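Local coordinates for IPT/TIG domain-containing protein (Bacteroides thetaiotaomicron, PDB 3TC9), which is of uncharacterised function but probably acts as an auxiliary nutrient-binding protein, with an immunoglobulin-like domain joined to a six-bladed beta-propeller, at residues K319-G324 with R359-I364; C363-T368 with V373-G378. All coordinates share one frame; numbering follows the deposited sequence.

Interaction 1: K319-G324 with R359-I364; sequences KDWVDG and RENHCI. With EDO (1,2-ethanediol), chain V; EDO (1,2-ethanediol), chain R.
The amide of Asn361 meets the Trp321 indole at its edge, with ND2 near the ring plane. The two flat groups are turned 70° against each other. Cys363 SG approaches the same ring obliquely and lies 3.8 Å from Trp321 NE1, a sulfur-aromatic contact. NE1 itself donates to Thr375, and Arg379 makes a cation-pi contact with the indole.

One hydrogen bond joins the two segments. Asn361 ND2 donates to Asp320 O over 2.9 Å, and the bond is nearly straight at 165°. The acceptor lies in the amide plane of Asn361, while the donor sits above the carbonyl plane of Asp320. ND2 also bonds Asp358, so two acceptors fix the rotation of the amide. Its other end, OD1, lies 3.4 Å from Trp321 CB and accepts from O1 of a 1,2-ethanediol at 2.8 Å. O2 of that ethanediol donates to Asp320 OD1 over 3.2 Å, so this molecule, probably from the crystallisation liquor, spans the two segments. An alanine in place of Asn361 is likely to leave Asp320 O without this donor and to open a gap beside Trp321 CB.

His362 and Cys363 both face Asp358, which is a G1 beta bulge. The contact is a loop packed on the bulged turn between two adjacent strands of one blade of the beta-propeller.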
loop_
_atom_site.group_PDB
_atom_site.type_symbol
_atom_site.label_atom_id
_atom_site.label_comp_id
_atom_site.label_asym_id
_atom_site.label_seq_id
_atom_site.Cartn_x
_atom_site.Cartn_y
_atom_site.Cartn_z
ATOM N N LYS B 319 33.069 -8.319 10.946
ATOM C CA LYS B 319 32.592 -8.803 9.644
ATOM C C LYS B 319 31.919 -10.161 9.787
ATOM O O LYS B 319 32.576 -11.122 10.196
ATOM C CB LYS B 319 33.771 -8.990 8.653
ATOM C CG LYS B 319 34.768 -7.871 8.490
ATOM C CD LYS B 319 36.130 -8.491 8.225
ATOM C CE LYS B 319 37.097 -7.541 7.588
ATOM N NZ LYS B 319 38.148 -8.284 6.852
ATOM N N ASP B 320 30.664 -10.279 9.399
ATOM C CA ASP B 320 29.993 -11.576 9.435
ATOM C C ASP B 320 28.645 -11.483 8.756
ATOM O O ASP B 320 28.263 -10.410 8.335
ATOM C CB ASP B 320 29.830 -12.055 10.898
ATOM C CG ASP B 320 29.801 -13.552 11.094
ATOM O OD1 ASP B 320 29.583 -14.288 10.092
ATOM O OD2 ASP B 320 29.922 -13.989 12.249
ATOM N N TRP B 321 27.923 -12.596 8.656
ATOM C CA TRP B 321 26.565 -12.642 8.138
ATOM C C TRP B 321 25.703 -13.229 9.227
ATOM O O TRP B 321 25.781 -14.426 9.492
ATOM C CB TRP B 321 26.465 -13.431 6.823
ATOM C CG TRP B 321 25.061 -13.456 6.299
ATOM C CD1 TRP B 321 24.341 -12.395 5.828
ATOM C CD2 TRP B 321 24.154 -14.559 6.366
ATOM N NE1 TRP B 321 23.057 -12.787 5.542
ATOM C CE2 TRP B 321 22.925 -14.122 5.824
ATOM C CE3 TRP B 321 24.287 -15.910 6.750
ATOM C CZ2 TRP B 321 21.832 -14.981 5.671
ATOM C CZ3 TRP B 321 23.205 -16.763 6.587
ATOM C CH2 TRP B 321 22.004 -16.302 6.039
ATOM N N VAL B 322 24.985 -12.357 9.953
ATOM C CA VAL B 322 24.170 -12.697 11.125
ATOM C C VAL B 322 22.934 -11.819 11.158
ATOM O O VAL B 322 23.027 -10.599 11.322
ATOM C CB VAL B 322 24.930 -12.597 12.502
ATOM C CG1 VAL B 322 24.023 -13.015 13.670
ATOM C CG2 VAL B 322 26.217 -13.418 12.535
ATOM N N ASP B 323 21.775 -12.445 11.002
ATOM C CA ASP B 323 20.482 -11.779 11.136
ATOM C C ASP B 323 20.190 -11.678 12.654
ATOM O O ASP B 323 20.583 -12.562 13.408
ATOM C CB ASP B 323 19.388 -12.535 10.322
ATOM C CG ASP B 323 19.583 -12.388 8.809
ATOM O OD1 ASP B 323 20.129 -11.353 8.379
ATOM O OD2 ASP B 323 19.170 -13.305 8.054
ATOM N N GLY B 324 19.654 -10.556 13.107
ATOM C CA GLY B 324 19.433 -10.316 14.534
ATOM C C GLY B 324 19.097 -8.876 14.862
ATOM O O GLY B 324 18.987 -8.038 13.954
ATOM N N ARG B 359 27.514 -5.956 0.515
ATOM C CA ARG B 359 28.459 -6.279 -0.548
ATOM C C ARG B 359 29.205 -7.598 -0.367
ATOM O O ARG B 359 29.165 -8.418 -1.290
ATOM C CB ARG B 359 29.452 -5.140 -0.755
ATOM C CG ARG B 359 30.170 -5.168 -2.084
ATOM C CD ARG B 359 31.502 -4.471 -1.962
ATOM N NE ARG B 359 32.045 -4.119 -3.272
ATOM C CZ ARG B 359 33.149 -4.633 -3.799
ATOM N NH1 ARG B 359 33.850 -5.545 -3.135
ATOM N NH2 ARG B 359 33.555 -4.252 -5.003
ATOM N N GLU B 360 29.897 -7.809 0.766
ATOM C CA GLU B 360 30.746 -9.000 0.894
ATOM C C GLU B 360 30.002 -10.215 1.424
ATOM O O GLU B 360 30.594 -11.291 1.535
ATOM C CB GLU B 360 32.003 -8.734 1.732
ATOM C CG GLU B 360 32.961 -7.694 1.160
ATOM C CD GLU B 360 33.553 -7.964 -0.209
ATOM O OE1 GLU B 360 33.747 -9.148 -0.579
ATOM O OE2 GLU B 360 33.846 -6.970 -0.906
ATOM N N ASN B 361 28.713 -10.056 1.713
ATOM C CA ASN B 361 27.824 -11.130 2.104
ATOM C C ASN B 361 26.964 -11.521 0.905
ATOM O O ASN B 361 26.199 -12.497 0.986
ATOM C CB ASN B 361 26.980 -10.720 3.307
ATOM C CG ASN B 361 27.725 -10.865 4.613
ATOM O OD1 ASN B 361 28.603 -11.711 4.775
ATOM N ND2 ASN B 361 27.379 -10.051 5.580
ATOM N N HIS B 362 27.112 -10.755 -0.217
ATOM C CA HIS B 362 26.432 -10.941 -1.528
ATOM C C HIS B 362 24.904 -11.058 -1.398
ATOM O O HIS B 362 24.274 -11.922 -2.017
ATOM C CB HIS B 362 27.004 -12.164 -2.265
ATOM C CG HIS B 362 28.490 -12.117 -2.351
ATOM N ND1 HIS B 362 29.124 -11.319 -3.269
ATOM C CD2 HIS B 362 29.422 -12.723 -1.580
ATOM C CE1 HIS B 362 30.419 -11.484 -3.059
ATOM N NE2 HIS B 362 30.642 -12.324 -2.054
ATOM N N CYS B 363 24.310 -10.170 -0.619
ATOM C CA CYS B 363 22.860 -10.223 -0.400
ATOM C C CYS B 363 22.277 -8.835 -0.096
ATOM O O CYS B 363 23.008 -7.840 0.000
ATOM C CB CYS B 363 22.531 -11.219 0.712
ATOM S SG CYS B 363 23.244 -10.795 2.308
ATOM N N ILE B 364 20.945 -8.786 -0.019
ATOM C CA ILE B 364 20.177 -7.596 0.327
ATOM C C ILE B 364 19.645 -7.827 1.720
ATOM O O ILE B 364 19.033 -8.873 1.987
ATOM C CB ILE B 364 19.033 -7.244 -0.682
ATOM C CG1 ILE B 364 19.467 -7.267 -2.170
ATOM C CG2 ILE B 364 18.350 -5.916 -0.304
ATOM C CD1 ILE B 364 20.697 -6.312 -2.587
HETATM C C1 EDO V . 31.836 -13.051 5.817
HETATM O O1 EDO V . 31.048 -11.879 6.073
HETATM C C2 EDO V . 31.353 -14.206 6.689
HETATM O O2 EDO V . 31.948 -14.117 7.988
HETATM C C1 EDO R . 36.466 -5.678 3.180
HETATM O O1 EDO R . 35.441 -5.308 4.097
HETATM C C2 EDO R . 37.471 -6.536 3.934
HETATM O O2 EDO R . 36.858 -7.781 4.278
#

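Interaction 2: C363-T368 with V373-G378; sequences CIRILT and VTTFAG
Bends at chi2 and chi3 (-76° and -58°) fold the Arg365 side chain back over the neighbouring strand. Its guanidinium then carries Val373 CG1 over one face, 3.4 Å from NH2, and has Thr374 O near its plane at the edge. Salt bridges to Asp358 and Asp323 hold the buried charge. Thr375 OG1 also bonds Asp323, so one carboxylate oxygen, Asp323 OD1, serves both residues.

Leu367 CD1 touches Val373 CG2 on this same face. Ile364, Ile366, Thr374 and Ala377 lie on the other. Phe376 CB lies 3.8 Å from Ile366 CG1. CG anti to the backbone N (chi1 -179°) turns the Phe376 ring toward Tyr355, which it meets edge-to-face.

The backbones run antiparallel. Ile366 and Thr374 form a hydrogen-bonded pair, with Ile366 N to Thr374 O at 2.9 Å and Thr374 N to Ile366 O at 3.0 Å. Further along, Ile364 O accepts from Phe376 N at 2.7 Å and only weakly from Ala377 N. Ile364 N donates to Ala377 O at 2.9 Å. Phe376 and Ala377 therefore both face Ile364, a classic beta bulge. It lies just where the chain turns a corner at Ala377. The whole is a bulged beta hairpin within one propeller blade.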
loop_
_atom_site.group_PDB
_atom_site.type_symbol
_atom_site.label_atom_id
_atom_site.label_comp_id
_atom_site.label_asym_id
_atom_site.label_seq_id
_atom_site.Cartn_x
_atom_site.Cartn_y
_atom_site.Cartn_z
ATOM N N CYS B 363 24.310 -10.170 -0.619
ATOM C CA CYS B 363 22.860 -10.223 -0.400
ATOM C C CYS B 363 22.277 -8.835 -0.096
ATOM O O CYS B 363 23.008 -7.840 0.000
ATOM C CB CYS B 363 22.531 -11.219 0.712
ATOM S SG CYS B 363 23.244 -10.795 2.308
ATOM N N ILE B 364 20.945 -8.786 -0.019
ATOM C CA ILE B 364 20.177 -7.596 0.327
ATOM C C ILE B 364 19.645 -7.827 1.720
ATOM O O ILE B 364 19.033 -8.873 1.987
ATOM C CB ILE B 364 19.033 -7.244 -0.682
ATOM C CG1 ILE B 364 19.467 -7.267 -2.170
ATOM C CG2 ILE B 364 18.350 -5.916 -0.304
ATOM C CD1 ILE B 364 20.697 -6.312 -2.587
ATOM N N ARG B 365 19.878 -6.866 2.604
ATOM C CA ARG B 365 19.420 -6.948 3.990
ATOM C C ARG B 365 18.290 -5.966 4.228
ATOM O O ARG B 365 18.096 -5.059 3.433
ATOM C CB ARG B 365 20.581 -6.682 4.974
ATOM C CG ARG B 365 21.900 -7.395 4.642
ATOM C CD ARG B 365 21.964 -8.879 4.948
ATOM N NE ARG B 365 21.703 -9.208 6.350
ATOM C CZ ARG B 365 22.612 -9.251 7.314
ATOM N NH1 ARG B 365 23.876 -8.957 7.056
ATOM N NH2 ARG B 365 22.264 -9.585 8.543
ATOM N N ILE B 366 17.505 -6.186 5.281
ATOM C CA ILE B 366 16.449 -5.276 5.704
ATOM C C ILE B 366 16.711 -4.861 7.144
ATOM O O ILE B 366 16.855 -5.720 7.990
ATOM C CB ILE B 366 14.990 -5.846 5.571
ATOM C CG1 ILE B 366 14.740 -6.578 4.220
ATOM C CG2 ILE B 366 13.940 -4.755 5.862
ATOM C CD1 ILE B 366 13.565 -7.457 4.258
ATOM N N LEU B 367 16.732 -3.552 7.411
ATOM C CA LEU B 367 16.832 -2.945 8.734
ATOM C C LEU B 367 15.496 -2.280 9.046
ATOM O O LEU B 367 15.117 -1.295 8.376
ATOM C CB LEU B 367 17.978 -1.924 8.820
ATOM C CG LEU B 367 18.035 -1.034 10.085
ATOM C CD1 LEU B 367 18.233 -1.868 11.374
ATOM C CD2 LEU B 367 19.111 -0.011 9.958
ATOM N N THR B 368 14.769 -2.842 10.036
ATOM C CA THR B 368 13.482 -2.296 10.467
ATOM C C THR B 368 13.706 -1.115 11.406
ATOM O O THR B 368 14.749 -1.037 12.048
ATOM C CB THR B 368 12.610 -3.352 11.186
ATOM O OG1 THR B 368 13.097 -3.513 12.513
ATOM C CG2 THR B 368 12.496 -4.658 10.427
ATOM N N VAL B 373 17.616 -6.835 11.857
ATOM C CA VAL B 373 18.209 -7.039 10.534
ATOM C C VAL B 373 17.877 -8.451 10.086
ATOM O O VAL B 373 18.093 -9.403 10.828
ATOM C CB VAL B 373 19.743 -6.745 10.459
ATOM C CG1 VAL B 373 20.263 -6.836 9.014
ATOM C CG2 VAL B 373 20.073 -5.386 11.043
ATOM N N THR B 374 17.315 -8.576 8.873
ATOM C CA THR B 374 17.001 -9.851 8.216
ATOM C C THR B 374 17.625 -9.837 6.811
ATOM O O THR B 374 18.168 -8.814 6.405
ATOM C CB THR B 374 15.487 -10.120 8.176
ATOM O OG1 THR B 374 14.870 -9.034 7.514
ATOM C CG2 THR B 374 14.859 -10.319 9.579
ATOM N N THR B 375 17.553 -10.968 6.073
ATOM C CA THR B 375 18.081 -11.050 4.722
ATOM C C THR B 375 16.915 -11.161 3.770
ATOM O O THR B 375 16.038 -12.009 3.942
ATOM C CB THR B 375 19.079 -12.192 4.611
ATOM O OG1 THR B 375 20.132 -11.893 5.516
ATOM C CG2 THR B 375 19.628 -12.402 3.158
ATOM N N PHE B 376 16.897 -10.298 2.770
ATOM C CA PHE B 376 15.818 -10.288 1.807
ATOM C C PHE B 376 16.086 -11.204 0.632
ATOM O O PHE B 376 15.202 -11.976 0.241
ATOM C CB PHE B 376 15.591 -8.841 1.320
ATOM C CG PHE B 376 14.476 -8.625 0.314
ATOM C CD1 PHE B 376 13.168 -9.008 0.604
ATOM C CD2 PHE B 376 14.720 -7.961 -0.884
ATOM C CE1 PHE B 376 12.129 -8.742 -0.296
ATOM C CE2 PHE B 376 13.685 -7.690 -1.777
ATOM C CZ PHE B 376 12.391 -8.057 -1.469
ATOM N N ALA B 377 17.292 -11.104 0.033
ATOM C CA ALA B 377 17.594 -11.831 -1.200
ATOM C C ALA B 377 19.047 -12.106 -1.335
ATOM O O ALA B 377 19.867 -11.319 -0.887
ATOM C CB ALA B 377 17.127 -11.026 -2.410
ATOM N N GLY B 378 19.358 -13.221 -1.982
ATOM C CA GLY B 378 20.733 -13.635 -2.215
ATOM C C GLY B 378 21.084 -14.839 -1.387
ATOM O O GLY B 378 20.277 -15.298 -0.567
#

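Overall arrangement
From the N terminus, the chain passes the immunoglobulin-like domain and enters the propeller. After strand 305-312 it reaches segment 319-324, a loop that runs into strand 324-325. Interaction 1 closes a long loop here, since strands 334-341 and 352-358 come before 359-364. Interaction 2 then closes a short hairpin between 363-368 and 373-378. The two loops follow one another along the chain and overlap only at Cys363 and Ile364; neither lies within the other. They also meet directly. Asp323 of the first loop makes a salt bridge with Arg365, and Gly324 O probably bonds Val373 N. Together they tie strand 324-325 and its preceding loop to strands 363-367 and 372-376 of one sheet.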